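PDB 5KTC: FdhC from Acinetobacter nosocomialis, which transfers an (R)-3-hydroxybutanoyl group from coenzyme A to the 3-amino group of a dTDP-linked 3-amino-3,6-dideoxy-D-galactose, as a sugar N-acyltransferase of the GNAT superfamily. Local coordinates for residues 8-13 and 102-107; 34-39 and 134-139; 106-111 and 140-145; 148-151 and 157-160. All blocks are in the same frame, centred on the assembly; numbering follows the deposited sequence. Where two conformers were deposited one is given.

Contact 1: 8-13 and 102-107; sequences ANTTYL and HKTKYA. With COA (coenzyme A), chain D.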
# COMPACT_ATOMS: atom_id res chain seq x y z
N ALA A 8 1.42 -1.75 12.35
CA ALA A 8 0.57 -2.90 12.63
C ALA A 8 1.36 -3.84 13.47
O ALA A 8 2.36 -3.44 14.10
CB ALA A 8 0.04 -3.52 11.35
N ASN A 9 0.93 -5.07 13.49
CA ASN A 9 1.59 -6.07 14.32
C ASN A 9 3.03 -6.42 14.02
O ASN A 9 3.83 -6.59 14.92
CB ASN A 9 0.79 -7.35 14.28
CG ASN A 9 0.06 -7.60 15.55
OD1 ASN A 9 -0.07 -6.72 16.43
ND2 ASN A 9 -0.41 -8.81 15.70
N THR A 10 3.32 -6.65 12.76
CA THR A 10 4.62 -7.09 12.36
C THR A 10 5.31 -6.14 11.45
O THR A 10 6.43 -6.40 11.11
CB THR A 10 4.63 -8.48 11.76
OG1 THR A 10 4.08 -8.51 10.43
CG2 THR A 10 3.91 -9.52 12.73
N THR A 11 4.64 -5.06 11.07
CA THR A 11 5.19 -4.08 10.12
C THR A 11 4.87 -2.66 10.52
O THR A 11 4.03 -2.44 11.38
CB THR A 11 4.63 -4.29 8.69
OG1 THR A 11 3.21 -4.26 8.79
CG2 THR A 11 5.08 -5.63 8.06
N TYR A 12 5.56 -1.69 9.89
CA TYR A 12 5.27 -0.31 10.03
C TYR A 12 5.67 0.40 8.76
O TYR A 12 6.41 -0.16 7.95
CB TYR A 12 5.97 0.32 11.22
CG TYR A 12 7.47 0.32 11.24
CD1 TYR A 12 8.19 -0.75 11.78
CD2 TYR A 12 8.19 1.36 10.71
CE1 TYR A 12 9.56 -0.74 11.85
CE2 TYR A 12 9.58 1.36 10.76
CZ TYR A 12 10.29 0.30 11.29
OH TYR A 12 11.70 0.24 11.27
N LEU A 13 5.12 1.57 8.57
CA LEU A 13 5.35 2.37 7.36
C LEU A 13 5.92 3.69 7.76
O LEU A 13 5.52 4.27 8.73
CB LEU A 13 4.04 2.68 6.60
CG LEU A 13 3.10 1.58 6.09
CD1 LEU A 13 2.22 1.98 4.91
CD2 LEU A 13 3.67 0.23 5.86
N HIS A 102 12.01 -10.87 2.33
CA HIS A 102 12.24 -10.71 3.80
C HIS A 102 10.98 -10.21 4.49
O HIS A 102 10.99 -9.99 5.66
CB HIS A 102 13.45 -9.80 4.12
CG HIS A 102 13.91 -9.83 5.57
ND1 HIS A 102 14.06 -10.98 6.31
CD2 HIS A 102 14.31 -8.82 6.38
CE1 HIS A 102 14.46 -10.69 7.53
NE2 HIS A 102 14.62 -9.38 7.60
N LYS A 103 9.88 -10.11 3.76
CA LYS A 103 8.63 -9.68 4.30
C LYS A 103 8.19 -10.62 5.43
O LYS A 103 8.48 -11.82 5.40
CB LYS A 103 7.52 -9.67 3.19
CG LYS A 103 7.15 -11.08 2.67
CD LYS A 103 6.19 -11.11 1.51
CE LYS A 103 5.96 -12.55 1.01
NZ LYS A 103 5.26 -12.58 -0.30
N THR A 104 7.47 -10.10 6.38
CA THR A 104 6.78 -10.95 7.32
C THR A 104 5.62 -11.63 6.61
O THR A 104 5.18 -11.18 5.53
CB THR A 104 6.22 -10.18 8.51
OG1 THR A 104 5.43 -9.12 8.01
CG2 THR A 104 7.31 -9.58 9.37
N LYS A 105 5.14 -12.72 7.21
CA LYS A 105 4.17 -13.61 6.55
C LYS A 105 2.90 -12.87 6.09
O LYS A 105 2.44 -13.07 4.95
CB LYS A 105 3.74 -14.72 7.49
CG LYS A 105 2.96 -15.81 6.80
CD LYS A 105 2.85 -17.00 7.75
CE LYS A 105 1.96 -18.10 7.17
NZ LYS A 105 2.48 -18.70 5.90
N TYR A 106 2.39 -12.04 6.99
CA TYR A 106 1.15 -11.34 6.81
C TYR A 106 1.37 -9.86 6.49
O TYR A 106 0.44 -9.09 6.60
CB TYR A 106 0.21 -11.51 8.06
CG TYR A 106 -0.09 -12.99 8.31
CD1 TYR A 106 -0.73 -13.76 7.34
CD2 TYR A 106 0.30 -13.64 9.49
CE1 TYR A 106 -0.96 -15.12 7.52
CE2 TYR A 106 0.07 -15.01 9.67
CZ TYR A 106 -0.56 -15.73 8.70
OH TYR A 106 -0.79 -17.09 8.85
N ALA A 107 2.58 -9.47 6.09
CA ALA A 107 2.83 -8.06 5.70
C ALA A 107 1.83 -7.51 4.68
O ALA A 107 1.50 -6.31 4.69
CB ALA A 107 4.23 -7.95 5.12
N1A COA D . -7.35 -12.68 5.46
C2A COA D . -6.45 -13.50 6.07
N3A COA D . -5.30 -13.85 5.51
C4A COA D . -4.97 -13.31 4.34
C5A COA D . -5.89 -12.38 3.64
C6A COA D . -7.14 -12.08 4.28
N6A COA D . -8.04 -11.27 3.73
N7A COA D . -5.29 -12.01 2.51
C8A COA D . -4.11 -12.66 2.47
N9A COA D . -3.93 -13.44 3.56
C1B COA D . -2.75 -14.28 3.88
C2B COA D . -2.31 -15.04 2.63
O2B COA D . -3.00 -16.29 2.45
C3B COA D . -0.84 -15.18 2.85
O3B COA D . -0.65 -16.23 3.81
P3B COA D . -0.05 -17.65 3.34
O7A COA D . 1.43 -17.48 3.70
O8A COA D . -0.87 -18.43 4.32
O9A COA D . -0.34 -17.81 1.87
C4B COA D . -0.47 -13.87 3.52
O4B COA D . -1.64 -13.43 4.22
C5B COA D . 0.11 -12.85 2.55
O5B COA D . -0.81 -12.59 1.52
P1A COA D . -0.40 -12.86 0.01
O1A COA D . -1.64 -12.72 -0.84
O2A COA D . 0.58 -13.99 -0.18
O3A COA D . 0.43 -11.55 -0.45
P2A COA D . 1.93 -11.32 -0.80
O4A COA D . 2.87 -11.56 0.36
O5A COA D . 2.32 -12.00 -2.10
O6A COA D . 1.97 -9.74 -1.05
CBP COA D . 2.19 -8.31 -3.01
CCP COA D . 1.27 -9.22 -2.18
CDP COA D . 1.38 -7.85 -4.20
CEP COA D . 2.63 -7.10 -2.19
CAP COA D . 3.43 -9.12 -3.45
OAP COA D . 2.92 -10.39 -3.96
C9P COA D . 4.30 -8.42 -4.42
O9P COA D . 5.17 -7.57 -4.16
N8P COA D . 4.06 -8.77 -5.70
C7P COA D . 4.78 -8.18 -6.76
C6P COA D . 4.48 -6.73 -7.05
C5P COA D . 3.05 -6.59 -7.50
O5P COA D . 2.63 -7.33 -8.40
N4P COA D . 2.31 -5.71 -6.86
C3P COA D . 0.87 -5.57 -7.10
C2P COA D . 0.57 -4.82 -8.41
S1P COA D . -1.23 -4.94 -8.75
O HOH W 1 3.17 -11.39 9.77
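Thr10 meets Thr104 of the pyrophosphate-binding loop of the GNAT fold, where residues 102-107 run into helix 107-122. The two side chains run antiparallel past one another, and Thr104 OG1 donates to Thr10 OG1 over 2.8 Å. The chi1 of 53° in Thr104 tucks its hydroxyl over its own backbone and turns it toward strand 11-15. Thr104 OG1 also lies 3.5 Å from the methyl CG2 of Thr11. The same methyl packs on Ala107 CB, in the first turn of the helix, at 3.8 Å, whereas Thr11 OG1 is hydrogen-bonded to Glu110. A water molecule adds a second bridge, donating to Thr10 OG1 and accepting from Tyr106 N, the N-cap residue. Lys103 and Lys105 turn the other way, to coenzyme A. Lys103, extended beyond CG, brings NZ to 2.7 Å from O4A of the pyrophosphate; Lys105 bends at its last torsion (chi4 63°) to give NZ to O7A of the 3'-phosphate. Lys105 CG lies 3.9 Å above the plane of the Tyr106 ring, over its centre, and the ribose oxygen O4B of coenzyme A sits in the ring plane at its edge, 3.3 Å from Tyr106 CD1.

Contact 2: 34-39 and 134-139; sequences NTYISK and KGNDKV. With FUH ([[(2~{R},3~{S},5~{R})-5-[5-methyl-2,4-bis(oxidanylidene)pyrimidin-1-yl]-3-oxidanyl-oxolan-2-yl]methoxy-oxidanyl-phosphoryl] [(2~{R},3~{R},4~{S},5~{R},6~{R})-6-methyl-3,5-bis(oxidanyl)-4-[[(3~{R})-3-oxidanylbutanoyl]amino]oxan-2-yl] hydrogen phosphate), chain C.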
# COMPACT_ATOMS: atom_id res chain seq x y z
N ASN A 34 8.73 -7.81 -10.26
CA ASN A 34 8.27 -6.77 -11.09
C ASN A 34 7.50 -7.18 -12.31
O ASN A 34 7.38 -6.37 -13.23
CB ASN A 34 9.39 -5.83 -11.49
CG ASN A 34 10.46 -6.43 -12.42
OD1 ASN A 34 10.34 -7.52 -12.94
ND2 ASN A 34 11.54 -5.67 -12.59
N THR A 35 6.99 -8.41 -12.31
CA THR A 35 6.21 -8.93 -13.45
C THR A 35 5.06 -7.97 -13.81
O THR A 35 4.82 -7.75 -14.97
CB THR A 35 5.60 -10.28 -13.13
OG1 THR A 35 6.63 -11.15 -12.64
CG2 THR A 35 4.92 -10.90 -14.38
N TYR A 36 4.39 -7.41 -12.81
CA TYR A 36 3.13 -6.68 -13.05
C TYR A 36 3.16 -5.20 -12.59
O TYR A 36 2.09 -4.59 -12.28
CB TYR A 36 2.04 -7.45 -12.35
CG TYR A 36 1.88 -8.87 -12.79
CD1 TYR A 36 1.37 -9.18 -14.06
CD2 TYR A 36 2.18 -9.90 -11.95
CE1 TYR A 36 1.22 -10.49 -14.45
CE2 TYR A 36 2.00 -11.20 -12.32
CZ TYR A 36 1.54 -11.51 -13.58
OH TYR A 36 1.36 -12.85 -13.92
N ILE A 37 4.35 -4.63 -12.50
CA ILE A 37 4.48 -3.24 -12.19
C ILE A 37 5.18 -2.54 -13.31
O ILE A 37 5.70 -3.22 -14.23
CB ILE A 37 5.14 -3.00 -10.80
CG1 ILE A 37 6.63 -3.24 -10.90
CG2 ILE A 37 4.52 -3.95 -9.78
CD1 ILE A 37 7.41 -2.94 -9.64
N SER A 38 5.20 -1.20 -13.26
CA SER A 38 5.82 -0.40 -14.32
C SER A 38 7.34 -0.50 -14.32
O SER A 38 7.96 -0.47 -13.27
CB SER A 38 5.45 1.08 -14.22
OG SER A 38 4.06 1.35 -14.42
N LYS A 39 7.96 -0.63 -15.50
CA LYS A 39 9.43 -0.48 -15.61
C LYS A 39 9.87 0.81 -14.99
O LYS A 39 9.25 1.84 -15.17
CB LYS A 39 9.87 -0.35 -17.08
CG LYS A 39 9.55 -1.50 -17.94
CD LYS A 39 10.09 -1.27 -19.34
CE LYS A 39 9.97 -2.58 -20.09
NZ LYS A 39 10.69 -2.59 -21.37
N LYS A 134 -4.20 -8.25 -15.38
CA LYS A 134 -4.71 -9.57 -15.64
C LYS A 134 -3.48 -10.50 -15.65
O LYS A 134 -2.46 -10.09 -16.08
CB LYS A 134 -5.44 -9.52 -16.98
CG LYS A 134 -6.72 -8.70 -16.96
CD LYS A 134 -7.38 -8.72 -18.35
CE LYS A 134 -8.90 -8.74 -18.33
NZ LYS A 134 -9.41 -7.91 -19.48
N GLY A 135 -3.61 -11.67 -15.06
CA GLY A 135 -2.48 -12.58 -14.84
C GLY A 135 -1.95 -12.57 -13.43
O GLY A 135 -1.37 -13.56 -13.00
N ASN A 136 -2.17 -11.47 -12.68
CA ASN A 136 -1.66 -11.35 -11.28
C ASN A 136 -2.64 -11.93 -10.28
O ASN A 136 -3.19 -11.27 -9.36
CB ASN A 136 -1.34 -9.88 -10.99
CG ASN A 136 -0.30 -9.68 -9.89
OD1 ASN A 136 0.19 -10.62 -9.28
ND2 ASN A 136 0.03 -8.43 -9.64
N ASP A 137 -2.83 -13.25 -10.44
CA ASP A 137 -4.05 -13.91 -10.06
C ASP A 137 -4.26 -13.86 -8.57
O ASP A 137 -5.36 -13.57 -8.07
CB ASP A 137 -4.10 -15.35 -10.65
CG ASP A 137 -4.10 -15.35 -12.19
OD1 ASP A 137 -4.81 -14.50 -12.76
OD2 ASP A 137 -3.36 -16.15 -12.83
N LYS A 138 -3.18 -14.05 -7.84
CA LYS A 138 -3.24 -14.04 -6.41
C LYS A 138 -3.60 -12.62 -5.84
O LYS A 138 -4.10 -12.48 -4.74
CB LYS A 138 -1.88 -14.54 -5.90
CG LYS A 138 -1.91 -14.88 -4.46
CD LYS A 138 -0.70 -15.66 -3.96
CE LYS A 138 -0.93 -15.84 -2.47
NZ LYS A 138 0.18 -16.52 -1.75
N VAL A 139 -3.25 -11.58 -6.57
CA VAL A 139 -3.51 -10.18 -6.12
C VAL A 139 -4.98 -9.84 -6.35
O VAL A 139 -5.62 -9.22 -5.52
CB VAL A 139 -2.51 -9.22 -6.82
CG1 VAL A 139 -2.76 -7.75 -6.44
CG2 VAL A 139 -1.10 -9.64 -6.45
O1 FUH C . 0.08 -1.73 -7.03
C1 FUH C . -0.98 -1.62 -7.64
C2 FUH C . -2.32 -1.77 -6.99
C3 FUH C . -2.26 -2.59 -5.73
O2 FUH C . -2.47 -4.00 -6.00
C4 FUH C . -3.35 -2.18 -4.77
N1 FUH C . -1.02 -1.32 -9.00
C5 FUH C . 0.19 -0.82 -9.67
C6 FUH C . 0.40 -1.52 -11.03
O3 FUH C . -0.73 -1.34 -11.76
C7 FUH C . 1.51 -0.92 -11.86
C8 FUH C . 1.55 -1.41 -13.33
O4 FUH C . 1.37 0.51 -11.91
C9 FUH C . 0.06 0.67 -9.89
O5 FUH C . 0.07 1.40 -8.65
C10 FUH C . 1.23 1.17 -10.64
O6 FUH C . 2.38 0.94 -9.84
P1 FUH C . 3.77 1.59 -10.17
O7 FUH C . 4.52 0.84 -11.21
O8 FUH C . 4.50 1.55 -8.82
O9 FUH C . 3.63 3.16 -10.41
P2 FUH C . 3.24 4.01 -11.71
O10 FUH C . 2.16 4.95 -11.30
O11 FUH C . 2.84 3.01 -12.78
O12 FUH C . 4.62 4.72 -11.94
C11 FUH C . 4.67 5.96 -12.66
C12 FUH C . 6.02 6.05 -13.33
C13 FUH C . 6.45 4.76 -14.06
O13 FUH C . 7.22 5.04 -15.24
C14 FUH C . 7.41 4.07 -13.10
C15 FUH C . 8.03 5.26 -12.40
O14 FUH C . 7.03 6.31 -12.35
N2 FUH C . 8.39 5.09 -10.98
C16 FUH C . 7.43 4.87 -10.03
C17 FUH C . 7.79 4.77 -8.69
C18 FUH C . 6.76 4.55 -7.60
C19 FUH C . 9.18 4.87 -8.37
O15 FUH C . 9.55 4.83 -7.13
N3 FUH C . 10.10 5.08 -9.32
C20 FUH C . 9.69 5.23 -10.59
O16 FUH C . 10.61 5.41 -11.53
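Stacking dominates the contact between Tyr36 and Asn136. The amide is tilted 22° from the ring, and the amide carbon CG of Asn136 comes within 3.2 Å of Tyr36 CD2. The amide is carried across the ring because CG of Asn136 is anti to the backbone N (chi1 -155°). Beside the amide, Asn136 CB lies over the same face in a CH-pi contact, 3.8 Å from the centroid of the Tyr36 ring and 15° off the ring normal. The opposite face carries Thr35 CG2, 3.4 Å above the plane and over its centre, so the ring is sandwiched between its own turn and the start of the helix. Among polar groups, Tyr36 OH reaches to 3.0 Å from Gly135 O. Asn136 ND2 is hydrogen-bonded to the pantetheine carbonyl oxygen O5P of coenzyme A, so the stack probably helps to position the amide that binds the cofactor. The other product is bound further along 34-39: Ser38 N donates to O7 of the sugar-side phosphate over 3.0 Å, and Ser38 OG gives a 2.6 Å bond to O11 of the phosphate next to the thymidine. Tyr36 also touches Met133 of strand 127-133. The contact thus joins the loop between helices 21-28 and 44-59 to the turn by which that strand enters helix 137-146.

Contact 3: 106-111 and 140-145; sequences YAAVES and HSFHLK. With COA (coenzyme A), chain D.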
# COMPACT_ATOMS: atom_id res chain seq x y z
N TYR A 106 2.39 -12.04 6.99
CA TYR A 106 1.15 -11.34 6.81
C TYR A 106 1.37 -9.86 6.49
O TYR A 106 0.44 -9.09 6.60
CB TYR A 106 0.21 -11.51 8.06
CG TYR A 106 -0.09 -12.99 8.31
CD1 TYR A 106 -0.73 -13.76 7.34
CD2 TYR A 106 0.30 -13.64 9.49
CE1 TYR A 106 -0.96 -15.12 7.52
CE2 TYR A 106 0.07 -15.01 9.67
CZ TYR A 106 -0.56 -15.73 8.70
OH TYR A 106 -0.79 -17.09 8.85
N ALA A 107 2.58 -9.47 6.09
CA ALA A 107 2.83 -8.06 5.70
C ALA A 107 1.83 -7.51 4.68
O ALA A 107 1.50 -6.31 4.69
CB ALA A 107 4.23 -7.95 5.12
N ALA A 108 1.43 -8.37 3.75
CA ALA A 108 0.50 -7.94 2.66
C ALA A 108 -0.82 -7.46 3.28
O ALA A 108 -1.33 -6.38 2.97
CB ALA A 108 0.29 -9.04 1.62
N VAL A 109 -1.34 -8.26 4.21
CA VAL A 109 -2.58 -7.88 4.91
C VAL A 109 -2.38 -6.62 5.74
O VAL A 109 -3.22 -5.69 5.71
CB VAL A 109 -3.12 -9.02 5.82
CG1 VAL A 109 -4.39 -8.61 6.50
CG2 VAL A 109 -3.32 -10.29 5.04
N GLU A 110 -1.30 -6.56 6.50
CA GLU A 110 -1.12 -5.42 7.39
C GLU A 110 -0.97 -4.08 6.60
O GLU A 110 -1.53 -3.04 6.95
CB GLU A 110 0.16 -5.62 8.23
CG GLU A 110 0.05 -6.79 9.23
CD GLU A 110 1.26 -6.97 10.13
OE1 GLU A 110 2.13 -6.10 10.24
OE2 GLU A 110 1.27 -7.99 10.80
N SER A 111 -0.15 -4.16 5.57
CA SER A 111 0.17 -2.95 4.74
C SER A 111 -1.07 -2.47 4.00
O SER A 111 -1.36 -1.26 4.00
CB SER A 111 1.36 -3.21 3.82
OG SER A 111 1.16 -4.24 2.90
N HIS A 140 -5.56 -10.31 -7.46
CA HIS A 140 -7.01 -10.24 -7.64
C HIS A 140 -7.68 -10.89 -6.46
O HIS A 140 -8.57 -10.31 -5.83
CB HIS A 140 -7.46 -10.87 -8.97
CG HIS A 140 -6.86 -10.20 -10.18
ND1 HIS A 140 -7.26 -8.96 -10.60
CD2 HIS A 140 -5.90 -10.58 -11.04
CE1 HIS A 140 -6.58 -8.59 -11.67
NE2 HIS A 140 -5.71 -9.55 -11.93
N SER A 141 -7.23 -12.09 -6.13
CA SER A 141 -7.88 -12.87 -5.12
C SER A 141 -7.79 -12.19 -3.73
O SER A 141 -8.76 -12.13 -2.94
CB SER A 141 -7.27 -14.28 -5.17
OG SER A 141 -7.77 -15.02 -4.11
N PHE A 142 -6.63 -11.60 -3.46
CA PHE A 142 -6.44 -10.83 -2.26
C PHE A 142 -7.44 -9.71 -2.10
O PHE A 142 -8.03 -9.56 -1.06
CB PHE A 142 -5.01 -10.19 -2.25
CG PHE A 142 -4.71 -9.37 -1.04
CD1 PHE A 142 -5.09 -8.03 -0.95
CD2 PHE A 142 -4.03 -9.94 0.05
CE1 PHE A 142 -4.80 -7.29 0.19
CE2 PHE A 142 -3.75 -9.21 1.17
CZ PHE A 142 -4.14 -7.88 1.26
N HIS A 143 -7.49 -8.85 -3.09
CA HIS A 143 -8.40 -7.68 -3.07
C HIS A 143 -9.88 -8.08 -3.01
O HIS A 143 -10.63 -7.51 -2.19
CB HIS A 143 -8.16 -6.75 -4.27
CG HIS A 143 -6.83 -6.07 -4.24
ND1 HIS A 143 -6.43 -5.28 -3.19
CD2 HIS A 143 -5.80 -6.07 -5.12
CE1 HIS A 143 -5.22 -4.79 -3.45
NE2 HIS A 143 -4.82 -5.26 -4.61
N LEU A 144 -10.27 -9.09 -3.76
CA LEU A 144 -11.69 -9.59 -3.67
C LEU A 144 -11.98 -10.10 -2.29
O LEU A 144 -12.98 -9.77 -1.71
CB LEU A 144 -12.01 -10.67 -4.71
CG LEU A 144 -11.99 -10.13 -6.13
CD1 LEU A 144 -11.75 -11.13 -7.28
CD2 LEU A 144 -13.22 -9.28 -6.39
N LYS A 145 -11.07 -10.86 -1.74
CA LYS A 145 -11.25 -11.35 -0.39
C LYS A 145 -11.43 -10.22 0.63
O LYS A 145 -12.29 -10.29 1.51
CB LYS A 145 -10.09 -12.24 0.05
CG LYS A 145 -10.27 -12.95 1.42
CD LYS A 145 -9.23 -14.07 1.58
CE LYS A 145 -9.22 -14.75 2.97
NZ LYS A 145 -10.57 -15.25 3.38
N1A COA D . -7.35 -12.68 5.46
C2A COA D . -6.45 -13.50 6.07
N3A COA D . -5.30 -13.85 5.51
C4A COA D . -4.97 -13.31 4.34
C5A COA D . -5.89 -12.38 3.64
C6A COA D . -7.14 -12.08 4.28
N6A COA D . -8.04 -11.27 3.73
N7A COA D . -5.29 -12.01 2.51
C8A COA D . -4.11 -12.66 2.47
N9A COA D . -3.93 -13.44 3.56
C1B COA D . -2.75 -14.28 3.88
C2B COA D . -2.31 -15.04 2.63
O2B COA D . -3.00 -16.29 2.45
C3B COA D . -0.84 -15.18 2.85
O3B COA D . -0.65 -16.23 3.81
P3B COA D . -0.05 -17.65 3.34
O7A COA D . 1.43 -17.48 3.70
O8A COA D . -0.87 -18.43 4.32
O9A COA D . -0.34 -17.81 1.87
C4B COA D . -0.47 -13.87 3.52
O4B COA D . -1.64 -13.43 4.22
C5B COA D . 0.11 -12.85 2.55
O5B COA D . -0.81 -12.59 1.52
P1A COA D . -0.40 -12.86 0.01
O1A COA D . -1.64 -12.72 -0.84
O2A COA D . 0.58 -13.99 -0.18
O3A COA D . 0.43 -11.55 -0.45
P2A COA D . 1.93 -11.32 -0.80
O4A COA D . 2.87 -11.56 0.36
O5A COA D . 2.32 -12.00 -2.10
O6A COA D . 1.97 -9.74 -1.05
CBP COA D . 2.19 -8.31 -3.01
CCP COA D . 1.27 -9.22 -2.18
CDP COA D . 1.38 -7.85 -4.20
CEP COA D . 2.63 -7.10 -2.19
CAP COA D . 3.43 -9.12 -3.45
OAP COA D . 2.92 -10.39 -3.96
C9P COA D . 4.30 -8.42 -4.42
O9P COA D . 5.17 -7.57 -4.16
N8P COA D . 4.06 -8.77 -5.70
C7P COA D . 4.78 -8.18 -6.76
C6P COA D . 4.48 -6.73 -7.05
C5P COA D . 3.05 -6.59 -7.50
O5P COA D . 2.63 -7.33 -8.40
N4P COA D . 2.31 -5.71 -6.86
C3P COA D . 0.87 -5.57 -7.10
C2P COA D . 0.57 -4.82 -8.41
S1P COA D . -1.23 -4.94 -8.75
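Helices 107-122 and 137-146 of the GNAT fold come together beside coenzyme A, and Phe142 reaches from one to the other. Its CG is anti to the backbone N (chi1 180°), which extends the ring across to the first turns of helix 107-122. There Phe142 CZ lies 3.6 Å from Ala108 O, and Val109 CA stands at the ring edge, in its plane. Phe142 CE2 packs against Val109 CG2 at 4.0 Å and slightly farther from Ala108 CB. Trp97 meets the Phe142 ring edge-to-face. These side chains also line the cofactor pocket: Ala108 CB lies 3.2 Å from the pyrophosphate ester oxygen O6A, Val109 CG2 is 3.5 Å from C4A of the adenine, and Phe142 CD2 approaches N7A at the same distance. Lys145 lays its aliphatic chain along the adenine. Deeper in helix 107-122, Ala107 O accepts both Ser111 N and Ser111 OG, each at 2.8 Å, from opposite faces of its carbonyl plane.

Contact 4: 148-151 and 157-160; sequences AQKI and NIYY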
# COMPACT_ATOMS: atom_id res chain seq x y z
N ALA A 148 -12.84 -5.53 -2.09
CA ALA A 148 -12.78 -4.66 -3.25
C ALA A 148 -13.87 -5.08 -4.26
O ALA A 148 -14.23 -6.23 -4.33
CB ALA A 148 -11.44 -4.73 -3.93
N GLN A 149 -14.43 -4.11 -4.93
CA GLN A 149 -15.43 -4.41 -5.93
C GLN A 149 -14.77 -4.22 -7.31
O GLN A 149 -14.27 -3.17 -7.70
CB GLN A 149 -16.69 -3.58 -5.71
CG GLN A 149 -17.92 -4.09 -6.48
CD GLN A 149 -19.04 -3.02 -6.72
OE1 GLN A 149 -19.87 -3.17 -7.66
NE2 GLN A 149 -19.04 -1.93 -5.92
N LYS A 150 -14.82 -5.31 -8.04
CA LYS A 150 -14.44 -5.39 -9.41
C LYS A 150 -15.44 -4.53 -10.12
O LYS A 150 -16.62 -4.90 -10.17
CB LYS A 150 -14.53 -6.91 -9.77
CG LYS A 150 -13.96 -7.36 -11.10
CD LYS A 150 -13.53 -8.85 -11.11
CE LYS A 150 -13.17 -9.22 -12.57
NZ LYS A 150 -12.79 -10.63 -12.95
N ILE A 151 -15.05 -3.32 -10.52
CA ILE A 151 -15.87 -2.48 -11.34
C ILE A 151 -15.85 -3.06 -12.78
O ILE A 151 -16.91 -3.33 -13.36
CB ILE A 151 -15.31 -1.08 -11.65
CG1 ILE A 151 -15.39 -0.08 -10.55
CG2 ILE A 151 -16.07 -0.42 -12.81
CD1 ILE A 151 -14.30 0.98 -10.83
N ASN A 157 -5.74 -4.73 -17.52
CA ASN A 157 -6.11 -4.59 -16.09
C ASN A 157 -7.53 -4.94 -15.74
O ASN A 157 -8.43 -4.93 -16.60
CB ASN A 157 -5.99 -3.11 -15.69
CG ASN A 157 -4.58 -2.58 -15.78
OD1 ASN A 157 -3.64 -3.31 -15.55
ND2 ASN A 157 -4.42 -1.29 -16.13
N ILE A 158 -7.72 -5.27 -14.48
CA ILE A 158 -8.98 -5.17 -13.82
C ILE A 158 -8.92 -3.96 -12.89
O ILE A 158 -7.90 -3.72 -12.23
CB ILE A 158 -9.37 -6.45 -13.16
CG1 ILE A 158 -9.53 -7.53 -14.25
CG2 ILE A 158 -10.71 -6.28 -12.38
CD1 ILE A 158 -9.55 -8.91 -13.66
N TYR A 159 -10.01 -3.16 -12.91
CA TYR A 159 -10.11 -1.90 -12.16
C TYR A 159 -11.04 -2.14 -10.98
O TYR A 159 -12.12 -2.77 -11.13
CB TYR A 159 -10.68 -0.80 -13.04
CG TYR A 159 -9.74 -0.48 -14.10
CD1 TYR A 159 -8.69 0.37 -13.86
CD2 TYR A 159 -9.80 -1.14 -15.34
CE1 TYR A 159 -7.74 0.60 -14.78
CE2 TYR A 159 -8.86 -0.89 -16.30
CZ TYR A 159 -7.85 -0.03 -16.05
OH TYR A 159 -6.83 0.26 -16.94
N TYR A 160 -10.62 -1.68 -9.81
CA TYR A 160 -11.36 -1.91 -8.59
C TYR A 160 -11.64 -0.61 -7.88
O TYR A 160 -10.90 0.35 -8.03
CB TYR A 160 -10.53 -2.80 -7.63
CG TYR A 160 -10.30 -4.20 -8.11
CD1 TYR A 160 -9.18 -4.52 -8.87
CD2 TYR A 160 -11.18 -5.20 -7.78
CE1 TYR A 160 -9.01 -5.82 -9.34
CE2 TYR A 160 -10.98 -6.50 -8.19
CZ TYR A 160 -9.88 -6.79 -8.98
OH TYR A 160 -9.74 -8.09 -9.38
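Ile151 N donates to Tyr159 O over 3.0 Å, the bond that joins the two strands here; at 137° it is bent, and the strand segments diverge, their directions 119° apart. Next to it Lys150 and Tyr160 form an antiparallel non-hydrogen-bonded pair, and Tyr160 CA makes a CA-H...O contact of 3.3 Å with Gln149 O. The Tyr160 ring lies alongside strand 149-153, with CD2 at 3.6 Å from Lys150 CA and at 3.9 Å from Ala148 CB. On the same face, the aliphatic part of Lys150 passes obliquely over Ile158, with Lys150 CG 3.7 Å from Ile158 CG2. CG of Lys150 is anti to its own N and the chain is extended beyond it, which lets CE reach the CD1 methyl of Ile158. This face turns to helix 137-146, where Tyr160 OH is hydrogen-bonded to His140. Tyr159 OH is held by two groups, Asp154 in the connecting turn and Asn157 ND2 on its own strand; the bond from Asn157 ND2 is 3.0 Å long and nearly straight at 171°, with the hydroxyl oxygen nearly in the amide plane. Strand 157-163 also pairs with strand 127-133, leaving 149-153 outermost: the hairpin of the last two strands, at the edge of the mixed GNAT sheet.

From the N terminus, contact 1 closes a long loop, bringing the first strand, 11-15, to the loop ahead of helix 107-122. Contact 2 opens inside that loop and closes beyond it, so the two cross, and it spans slightly more chain. Contact 3 begins where contact 1 ends, sharing Tyr106 and Ala107, and its segments alternate with those of contact 2. Glu110 joins contacts 1 and 3 through Thr11 OG1 and Thr10 N. Contacts 2 and 3 both use helix 137-146. Contact 4, a short hairpin closed last, touches contact 3 through His140 and Tyr160 and lies at the opposite edge of the sheet from contact 1.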